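Local coordinates for protein lectin (Trichosanthes anguina, PDB 4HR6) that binds galactosides through ricin-type beta-trefoil domains and is the lectin chain of a nontoxic three-chain homologue of type II ribosome-inactivating proteins, at residues R8-V22 with I34-F48. Numbering follows the deposited sequence.
Sequences RTTRISGRDALCVDV and ILYPCGQQVNQKWTF. With AMG (methyl alpha-D-galactopyranoside), chain D.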
loop_
_atom_site.group_PDB
_atom_site.type_symbol
_atom_site.label_atom_id
_atom_site.label_comp_id
_atom_site.label_asym_id
_atom_site.label_seq_id
_atom_site.Cartn_x
_atom_site.Cartn_y
_atom_site.Cartn_z
ATOM N N ARG C 8 -3.939 -21.708 -1.808
ATOM C CA ARG C 8 -3.828 -20.762 -2.927
ATOM C C ARG C 8 -2.695 -21.153 -3.858
ATOM O O ARG C 8 -1.668 -21.664 -3.412
ATOM C CB ARG C 8 -3.564 -19.345 -2.409
ATOM C CG ARG C 8 -4.808 -18.530 -2.081
ATOM C CD ARG C 8 -5.615 -18.155 -3.306
ATOM N NE ARG C 8 -4.820 -17.803 -4.478
ATOM C CZ ARG C 8 -4.048 -16.714 -4.601
ATOM N NH1 ARG C 8 -3.892 -15.858 -3.591
ATOM N NH2 ARG C 8 -3.393 -16.502 -5.737
ATOM N N THR C 9 -2.881 -20.866 -5.141
ATOM C CA THR C 9 -1.874 -21.138 -6.152
ATOM C C THR C 9 -1.399 -19.825 -6.742
ATOM O O THR C 9 -2.200 -19.059 -7.267
ATOM C CB THR C 9 -2.453 -22.060 -7.244
ATOM O OG1 THR C 9 -2.729 -23.326 -6.647
ATOM C CG2 THR C 9 -1.489 -22.262 -8.381
ATOM N N THR C 10 -0.099 -19.561 -6.647
ATOM C CA THR C 10 0.474 -18.296 -7.149
ATOM C C THR C 10 1.895 -18.494 -7.732
ATOM O O THR C 10 2.328 -19.635 -7.937
ATOM C CB THR C 10 0.486 -17.258 -6.013
ATOM O OG1 THR C 10 0.852 -15.967 -6.515
ATOM C CG2 THR C 10 1.428 -17.675 -4.916
ATOM N N ARG C 11 2.604 -17.393 -8.004
ATOM C CA ARG C 11 4.025 -17.456 -8.382
ATOM C C ARG C 11 4.904 -16.872 -7.289
ATOM O O ARG C 11 4.435 -16.153 -6.395
ATOM C CB ARG C 11 4.291 -16.729 -9.702
ATOM C CG ARG C 11 3.683 -17.416 -10.918
ATOM C CD ARG C 11 3.017 -16.436 -11.863
ATOM N NE ARG C 11 3.756 -16.247 -13.095
ATOM C CZ ARG C 11 3.521 -15.290 -13.987
ATOM N NH1 ARG C 11 2.566 -14.393 -13.794
ATOM N NH2 ARG C 11 4.269 -15.228 -15.084
ATOM N N ILE C 12 6.182 -17.232 -7.350
ATOM C CA ILE C 12 7.193 -16.663 -6.475
ATOM C C ILE C 12 8.255 -16.073 -7.387
ATOM O O ILE C 12 8.878 -16.802 -8.164
ATOM C CB ILE C 12 7.822 -17.718 -5.559
ATOM C CG1 ILE C 12 6.732 -18.536 -4.872
ATOM C CG2 ILE C 12 8.729 -17.062 -4.523
ATOM C CD1 ILE C 12 7.261 -19.574 -3.912
ATOM N N SER C 13 8.432 -14.751 -7.331
ATOM C CA SER C 13 9.460 -14.091 -8.125
ATOM C C SER C 13 10.473 -13.423 -7.210
ATOM O O SER C 13 10.226 -13.241 -6.011
ATOM C CB SER C 13 8.843 -13.110 -9.120
ATOM O OG SER C 13 8.247 -11.997 -8.486
ATOM N N GLY C 14 11.641 -13.097 -7.763
ATOM C CA GLY C 14 12.692 -12.451 -6.969
ATOM C C GLY C 14 13.824 -11.859 -7.792
ATOM O O GLY C 14 13.593 -11.030 -8.693
ATOM N N ARG C 15 15.047 -12.292 -7.464
ATOM C CA ARG C 15 16.274 -11.876 -8.148
ATOM C C ARG C 15 16.075 -11.470 -9.593
ATOM O O ARG C 15 15.684 -12.287 -10.437
ATOM C CB ARG C 15 17.286 -13.020 -8.105
ATOM C CG ARG C 15 18.382 -12.855 -7.077
ATOM C CD ARG C 15 19.586 -12.111 -7.634
ATOM N NE ARG C 15 20.819 -12.658 -7.076
ATOM C CZ ARG C 15 22.046 -12.229 -7.357
ATOM N NH1 ARG C 15 23.084 -12.813 -6.777
ATOM N NH2 ARG C 15 22.235 -11.221 -8.201
ATOM N N ASP C 16 16.330 -10.196 -9.879
ATOM C CA ASP C 16 16.218 -9.674 -11.234
ATOM C C ASP C 16 14.864 -9.948 -11.907
ATOM O O ASP C 16 14.756 -9.897 -13.132
ATOM C CB ASP C 16 17.397 -10.188 -12.094
ATOM C CG ASP C 16 18.653 -9.319 -11.942
ATOM O OD1 ASP C 16 18.936 -8.537 -12.874
ATOM O OD2 ASP C 16 19.322 -9.377 -10.881
ATOM N N ALA C 17 13.827 -10.192 -11.101
ATOM C CA ALA C 17 12.458 -10.406 -11.596
ATOM C C ALA C 17 12.221 -11.793 -12.158
ATOM O O ALA C 17 11.269 -12.003 -12.894
ATOM C CB ALA C 17 12.081 -9.353 -12.645
ATOM N N LEU C 18 13.081 -12.739 -11.814
ATOM C CA LEU C 18 12.939 -14.089 -12.326
ATOM C C LEU C 18 12.091 -14.916 -11.379
ATOM O O LEU C 18 11.975 -14.594 -10.198
ATOM C CB LEU C 18 14.310 -14.731 -12.535
ATOM C CG LEU C 18 15.101 -14.101 -13.687
ATOM C CD1 LEU C 18 16.594 -14.315 -13.496
ATOM C CD2 LEU C 18 14.646 -14.673 -15.017
ATOM N N CYS C 19 11.530 -15.997 -11.917
ATOM C CA CYS C 19 10.602 -16.854 -11.193
ATOM C C CYS C 19 11.217 -18.175 -10.721
ATOM O O CYS C 19 12.075 -18.756 -11.391
ATOM C CB CYS C 19 9.378 -17.126 -12.065
ATOM S SG CYS C 19 8.182 -15.772 -12.008
ATOM N N VAL C 20 10.763 -18.621 -9.550
ATOM C CA VAL C 20 11.099 -19.918 -9.004
ATOM C C VAL C 20 10.418 -21.002 -9.863
ATOM O O VAL C 20 9.212 -20.961 -10.137
ATOM C CB VAL C 20 10.698 -20.004 -7.523
ATOM C CG1 VAL C 20 10.939 -21.395 -6.966
ATOM C CG2 VAL C 20 11.468 -18.964 -6.715
ATOM N N ASP C 21 11.225 -21.961 -10.303
ATOM C CA ASP C 21 10.869 -22.848 -11.408
ATOM C C ASP C 21 11.547 -24.192 -11.138
ATOM O O ASP C 21 12.763 -24.246 -10.925
ATOM C CB ASP C 21 11.334 -22.201 -12.728
ATOM C CG ASP C 21 11.206 -23.121 -13.938
ATOM O OD1 ASP C 21 10.725 -22.663 -15.004
ATOM O OD2 ASP C 21 11.616 -24.293 -13.833
ATOM N N VAL C 22 10.765 -25.268 -11.097
ATOM C CA VAL C 22 11.349 -26.597 -10.867
ATOM C C VAL C 22 11.931 -27.088 -12.203
ATOM O O VAL C 22 11.211 -27.217 -13.196
ATOM C CB VAL C 22 10.385 -27.606 -10.165
ATOM C CG1 VAL C 22 8.948 -27.461 -10.638
ATOM C CG2 VAL C 22 10.875 -29.041 -10.334
ATOM N N ILE C 34 15.268 -23.793 -10.004
ATOM C CA ILE C 34 16.069 -22.708 -10.553
ATOM C C ILE C 34 15.305 -21.375 -10.590
ATOM O O ILE C 34 14.091 -21.344 -10.387
ATOM C CB ILE C 34 16.501 -23.040 -12.001
ATOM C CG1 ILE C 34 15.283 -23.350 -12.881
ATOM C CG2 ILE C 34 17.461 -24.221 -12.005
ATOM C CD1 ILE C 34 15.559 -23.301 -14.367
ATOM N N LEU C 35 16.032 -20.289 -10.853
ATOM C CA LEU C 35 15.437 -19.066 -11.372
ATOM C C LEU C 35 15.275 -19.229 -12.870
ATOM O O LEU C 35 16.169 -19.739 -13.524
ATOM C CB LEU C 35 16.335 -17.855 -11.143
ATOM C CG LEU C 35 16.569 -17.323 -9.738
ATOM C CD1 LEU C 35 17.349 -16.022 -9.863
ATOM C CD2 LEU C 35 15.266 -17.110 -8.980
ATOM N N TYR C 36 14.160 -18.755 -13.417
ATOM C CA TYR C 36 13.908 -18.843 -14.851
ATOM C C TYR C 36 12.915 -17.747 -15.261
ATOM O O TYR C 36 12.071 -17.363 -14.469
ATOM C CB TYR C 36 13.360 -20.239 -15.196
ATOM C CG TYR C 36 13.521 -20.630 -16.650
ATOM C CD1 TYR C 36 14.706 -21.219 -17.112
ATOM C CD2 TYR C 36 12.502 -20.408 -17.569
ATOM C CE1 TYR C 36 14.864 -21.573 -18.447
ATOM C CE2 TYR C 36 12.653 -20.757 -18.908
ATOM C CZ TYR C 36 13.834 -21.340 -19.340
ATOM O OH TYR C 36 13.975 -21.685 -20.658
ATOM N N PRO C 37 13.019 -17.228 -16.497
ATOM C CA PRO C 37 12.019 -16.278 -16.976
ATOM C C PRO C 37 10.588 -16.667 -16.594
ATOM O O PRO C 37 10.202 -17.827 -16.758
ATOM C CB PRO C 37 12.199 -16.330 -18.493
ATOM C CG PRO C 37 13.635 -16.679 -18.694
ATOM C CD PRO C 37 14.146 -17.339 -17.439
ATOM N N CYS C 38 9.822 -15.703 -16.080
ATOM C CA CYS C 38 8.459 -15.960 -15.648
ATOM C C CYS C 38 7.591 -16.233 -16.847
ATOM O O CYS C 38 7.693 -15.555 -17.864
ATOM C CB CYS C 38 7.887 -14.777 -14.878
ATOM S SG CYS C 38 8.785 -14.413 -13.368
ATOM N N GLY C 39 6.748 -17.251 -16.715
ATOM C CA GLY C 39 5.761 -17.587 -17.733
ATOM C C GLY C 39 4.598 -18.314 -17.091
ATOM O O GLY C 39 4.535 -18.442 -15.869
ATOM N N GLN C 40 3.689 -18.815 -17.918
ATOM C CA GLN C 40 2.476 -19.454 -17.420
ATOM C C GLN C 40 2.617 -20.971 -17.238
ATOM O O GLN C 40 1.618 -21.652 -17.028
ATOM C CB GLN C 40 1.300 -19.138 -18.353
ATOM C CG GLN C 40 1.243 -17.678 -18.792
ATOM C CD GLN C 40 -0.169 -17.110 -18.803
ATOM O OE1 GLN C 40 -1.032 -17.563 -19.562
ATOM N NE2 GLN C 40 -0.410 -16.105 -17.959
ATOM N N GLN C 41 3.843 -21.495 -17.292
ATOM C CA GLN C 41 4.064 -22.947 -17.238
ATOM C C GLN C 41 3.837 -23.506 -15.840
ATOM O O GLN C 41 4.249 -22.911 -14.844
ATOM C CB GLN C 41 5.462 -23.349 -17.752
ATOM C CG GLN C 41 6.645 -22.592 -17.162
ATOM C CD GLN C 41 7.164 -21.513 -18.098
ATOM O OE1 GLN C 41 6.399 -20.688 -18.594
ATOM N NE2 GLN C 41 8.464 -21.529 -18.361
ATOM N N VAL C 42 3.204 -24.675 -15.793
ATOM C CA VAL C 42 2.736 -25.293 -14.547
ATOM C C VAL C 42 3.845 -25.567 -13.530
ATOM O O VAL C 42 3.577 -25.672 -12.330
ATOM C CB VAL C 42 1.962 -26.610 -14.844
ATOM C CG1 VAL C 42 2.912 -27.708 -15.326
ATOM C CG2 VAL C 42 1.168 -27.070 -13.626
ATOM N N ASN C 43 5.084 -25.694 -14.008
ATOM C CA ASN C 43 6.245 -25.887 -13.117
ATOM C C ASN C 43 6.707 -24.586 -12.435
ATOM O O ASN C 43 7.666 -24.595 -11.647
ATOM C CB ASN C 43 7.419 -26.570 -13.850
ATOM C CG ASN C 43 7.857 -25.829 -15.103
ATOM O OD1 ASN C 43 7.050 -25.558 -15.997
ATOM N ND2 ASN C 43 9.146 -25.514 -15.185
ATOM N N GLN C 44 6.025 -23.477 -12.736
ATOM C CA GLN C 44 6.225 -22.210 -12.006
ATOM C C GLN C 44 5.068 -21.853 -11.070
ATOM O O GLN C 44 5.148 -20.860 -10.352
ATOM C CB GLN C 44 6.484 -21.066 -12.985
ATOM C CG GLN C 44 7.901 -21.083 -13.526
ATOM C CD GLN C 44 8.192 -19.954 -14.484
ATOM O OE1 GLN C 44 7.375 -19.048 -14.673
ATOM N NE2 GLN C 44 9.370 -20.004 -15.104
ATOM N N LYS C 45 4.009 -22.661 -11.080
ATOM C CA LYS C 45 2.884 -22.479 -10.170
ATOM C C LYS C 45 3.250 -23.105 -8.845
ATOM O O LYS C 45 3.735 -24.232 -8.798
ATOM C CB LYS C 45 1.612 -23.155 -10.683
ATOM C CG LYS C 45 1.223 -22.825 -12.111
ATOM C CD LYS C 45 0.677 -21.420 -12.271
ATOM C CE LYS C 45 0.050 -21.254 -13.652
ATOM N NZ LYS C 45 0.332 -19.916 -14.245
ATOM N N TRP C 46 3.018 -22.372 -7.768
ATOM C CA TRP C 46 3.258 -22.871 -6.427
ATOM C C TRP C 46 1.988 -22.728 -5.605
ATOM O O TRP C 46 1.311 -21.692 -5.644
ATOM C CB TRP C 46 4.421 -22.125 -5.782
ATOM C CG TRP C 46 5.725 -22.448 -6.436
ATOM C CD1 TRP C 46 6.295 -21.795 -7.480
ATOM C CD2 TRP C 46 6.602 -23.537 -6.111
ATOM N NE1 TRP C 46 7.484 -22.392 -7.818
ATOM C CE2 TRP C 46 7.695 -23.469 -6.999
ATOM C CE3 TRP C 46 6.569 -24.562 -5.155
ATOM C CZ2 TRP C 46 8.760 -24.388 -6.962
ATOM C CZ3 TRP C 46 7.628 -25.474 -5.114
ATOM C CH2 TRP C 46 8.711 -25.374 -6.014
ATOM N N THR C 47 1.685 -23.788 -4.865
ATOM C CA THR C 47 0.464 -23.886 -4.104
ATOM C C THR C 47 0.807 -23.961 -2.632
ATOM O O THR C 47 1.571 -24.831 -2.208
ATOM C CB THR C 47 -0.357 -25.110 -4.545
ATOM O OG1 THR C 47 -0.690 -24.963 -5.926
ATOM C CG2 THR C 47 -1.666 -25.240 -3.736
ATOM N N PHE C 48 0.235 -23.033 -1.865
ATOM C CA PHE C 48 0.445 -22.946 -0.421
ATOM C C PHE C 48 -0.743 -23.581 0.299
ATOM O O PHE C 48 -1.889 -23.341 -0.077
ATOM C CB PHE C 48 0.564 -21.470 0.004
ATOM C CG PHE C 48 1.824 -20.791 -0.470
ATOM C CD1 PHE C 48 2.020 -20.518 -1.811
ATOM C CD2 PHE C 48 2.802 -20.417 0.436
ATOM C CE1 PHE C 48 3.187 -19.897 -2.242
ATOM C CE2 PHE C 48 3.970 -19.798 0.015
ATOM C CZ PHE C 48 4.160 -19.533 -1.322
HETATM C C1 AMG D . 11.880 -25.867 -19.935
HETATM C C2 AMG D . 10.733 -25.384 -19.045
HETATM C C3 AMG D . 11.151 -24.196 -18.174
HETATM C C4 AMG D . 12.481 -24.438 -17.455
HETATM C C5 AMG D . 13.547 -25.043 -18.383
HETATM C C6 AMG D . 14.780 -25.495 -17.601
HETATM C C7 AMG D . 12.127 -25.350 -22.268
HETATM O O1 AMG D . 12.194 -24.873 -20.922
HETATM O O2 AMG D . 9.625 -25.006 -19.870
HETATM O O3 AMG D . 10.129 -23.920 -17.203
HETATM O O4 AMG D . 12.265 -25.282 -16.318
HETATM O O5 AMG D . 13.026 -26.161 -19.118
HETATM O O6 AMG D . 15.968 -25.240 -18.359
HETATM O O HOH W 1 6.960 -19.089 -9.735
HETATM O O HOH W 2 10.838 -13.003 -15.546
#
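Asp21 is held by Gln44 from the facing segment while both its oxygens grip one galactoside: OD1 accepts from AMG O3 at 2.6 Å and OD2 from AMG O4 at 2.8 Å. Gln44 NE2 donates to the anti lone pair of Asp21 OD1, on the side away from OD2, at 3.0 Å, which helps fix the carboxylate's rotation. The other N-H of Gln44 NE2 goes to Pro37 O and Gln44 OE1 accepts from Gly39 N, so the whole amide is pinned. Asn43 ND2 and Gln41 NE2 both donate to AMG O3, the former over 2.8 Å. Tyr36 lays its ring under the sugar because chi1 of -159° swings CG to the far side from the backbone N; AMG C4 lies over the ring centre, 3.7 Å above its plane, and Pro37 CD over the opposite face. These contacts form the galactose site of a ricin-type trefoil subdomain, to which Gly24 N adds a further hydrogen bond. Beside it, the Cys19–Cys38 disulfide ties strand 19-22 to the loop after strand 34-36. Trp46 NE1 reaches Val20 O at 3.2 Å, with the oxygen in the indole plane but the donor well above the carbonyl plane; Ile12 CD1 covers one indole face. Two-way backbone bonds of Arg8 with Phe48 and Thr10 with Trp46 pair strands 8-10 and 46-48 antiparallel; between them the Thr9 and Thr47 OG1 hydroxyls hydrogen-bond at 2.7 Å. Strand 54-56 continues this sheet beyond 46-49, strand 130-131 flanks 7-13, and Leu166 of the neighbouring Lectin chain packs on Phe48.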